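Local coordinates for ActII protein (PDB 2OPT) that probably acts as a TetR-family transcriptional repressor of Streptomyces coelicolor that binds regulatory DNA, at residues A41-Y44 with A45-N49. Numbering follows the deposited sequence.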
loop_
_atom_site.group_PDB
_atom_site.type_symbol
_atom_site.label_atom_id
_atom_site.label_comp_id
_atom_site.label_asym_id
_atom_site.label_seq_id
_atom_site.Cartn_x
_atom_site.Cartn_y
_atom_site.Cartn_z
ATOM N N ALA A 41 11.683 -11.459 -33.143
ATOM C CA ALA A 41 10.360 -11.469 -33.779
ATOM C C ALA A 41 9.458 -12.489 -33.098
ATOM O O ALA A 41 8.374 -12.159 -32.708
ATOM C CB ALA A 41 10.437 -11.741 -35.307
ATOM N N SER A 42 9.939 -13.716 -32.953
ATOM C CA SER A 42 9.167 -14.805 -32.365
ATOM C C SER A 42 8.867 -14.567 -30.868
ATOM O O SER A 42 7.811 -14.975 -30.383
ATOM C CB SER A 42 9.875 -16.136 -32.612
ATOM O OG SER A 42 11.137 -16.084 -31.992
ATOM N N LEU A 43 9.752 -13.853 -30.163
ATOM C CA LEU A 43 9.476 -13.429 -28.784
ATOM C C LEU A 43 8.356 -12.400 -28.776
ATOM O O LEU A 43 7.381 -12.512 -28.037
ATOM C CB LEU A 43 10.736 -12.841 -28.126
ATOM C CG LEU A 43 10.619 -12.315 -26.704
ATOM C CD1 LEU A 43 10.229 -13.415 -25.759
ATOM C CD2 LEU A 43 11.920 -11.686 -26.238
ATOM N N TYR A 44 8.463 -11.402 -29.627
ATOM C CA TYR A 44 7.441 -10.393 -29.628
ATOM C C TYR A 44 6.059 -10.898 -30.154
ATOM O O TYR A 44 5.015 -10.494 -29.635
ATOM C CB TYR A 44 7.885 -9.159 -30.413
ATOM C CG TYR A 44 6.837 -8.093 -30.351
ATOM C CD1 TYR A 44 5.714 -8.169 -31.172
ATOM C CD2 TYR A 44 6.940 -7.007 -29.455
ATOM C CE1 TYR A 44 4.713 -7.185 -31.148
ATOM C CE2 TYR A 44 5.925 -6.011 -29.415
ATOM C CZ TYR A 44 4.812 -6.138 -30.260
ATOM O OH TYR A 44 3.768 -5.221 -30.287
ATOM N N ALA A 45 6.042 -11.747 -31.186
ATOM C CA ALA A 45 4.781 -12.400 -31.624
ATOM C C ALA A 45 4.016 -13.034 -30.438
ATOM O O ALA A 45 2.789 -12.992 -30.386
ATOM C CB ALA A 45 5.074 -13.455 -32.653
ATOM N N HIS A 46 4.759 -13.593 -29.480
ATOM C CA HIS A 46 4.203 -14.375 -28.373
ATOM C C HIS A 46 3.852 -13.599 -27.134
ATOM O O HIS A 46 2.860 -13.951 -26.438
ATOM C CB HIS A 46 5.153 -15.507 -27.948
ATOM C CG HIS A 46 5.001 -16.752 -28.764
ATOM N ND1 HIS A 46 5.815 -17.043 -29.837
ATOM C CD2 HIS A 46 4.079 -17.734 -28.715
ATOM C CE1 HIS A 46 5.398 -18.156 -30.413
ATOM N NE2 HIS A 46 4.354 -18.598 -29.742
ATOM N N VAL A 47 4.658 -12.596 -26.784
ATOM C CA VAL A 47 4.409 -11.948 -25.496
ATOM C C VAL A 47 4.360 -10.461 -25.519
ATOM O O VAL A 47 4.061 -9.884 -24.450
ATOM C CB VAL A 47 5.343 -12.364 -24.323
ATOM C CG1 VAL A 47 5.249 -13.888 -24.030
ATOM C CG2 VAL A 47 6.774 -11.925 -24.562
ATOM N N GLY A 48 4.590 -9.835 -26.679
ATOM C CA GLY A 48 4.482 -8.368 -26.779
ATOM C C GLY A 48 5.697 -7.679 -26.183
ATOM O O GLY A 48 6.773 -8.268 -26.142
ATOM N N ASN A 49 5.523 -6.435 -25.723
ATOM C CA ASN A 49 6.588 -5.632 -25.112
ATOM C C ASN A 49 6.850 -6.002 -23.662
ATOM O O ASN A 49 6.275 -6.968 -23.137
ATOM C CB ASN A 49 6.269 -4.137 -25.255
ATOM C CG ASN A 49 5.033 -3.737 -24.508
ATOM O OD1 ASN A 49 4.749 -4.245 -23.435
ATOM N ND2 ASN A 49 4.276 -2.824 -25.077
#
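One face of the Y44 ring lies over G48, whose CA sits 4.0 Å from the ring centroid in a CH-pi contact displaced toward the rim; the ring of H46 instead takes S42 O at its edge, nearly in its plane. These contacts sit on helix 40-47 and at the turn that follows it; the helix lies in the predicted helix-turn-helix, where its place as second helix is consistent with the DNA-reading helix of TetR-family proteins. CG of Y44 stands anti to the backbone N (chi1 -177°), which swings the ring along the helix toward its C-terminal end, where CE2 comes 3.7 Å from N49 N. H46 ND1 donates to S42 O over 2.9 Å at 161°, the same carbonyl that H46 N reaches only weakly, at 3.5 Å. Replacing H46 with alanine is likely to cost S42 O its ND1 bond, leaving the weak one from the residue's own N, and to uncover part of I11 and L6, which the H46 side chain touches. On the buried side, L43 CD1 meets V47 CG2 at 3.9 Å; L43 also packs against helix 29-36, and V47 reaches L53 and L56 of helix 50-61, tying this helix into the domain core. The main chain keeps helical bonds from A45 N to A41 O (2.8 Å) and from V47 N to L43 O. G48 then leaves the helix with positive phi, a conformation that favours glycine, and N49 takes the N-cap position of helix 50-61, its own N bonded to E52 OE1. At the turn, G48 N still donates to Y44 O at 3.1 Å, the donor lying 27° out of the carbonyl plane.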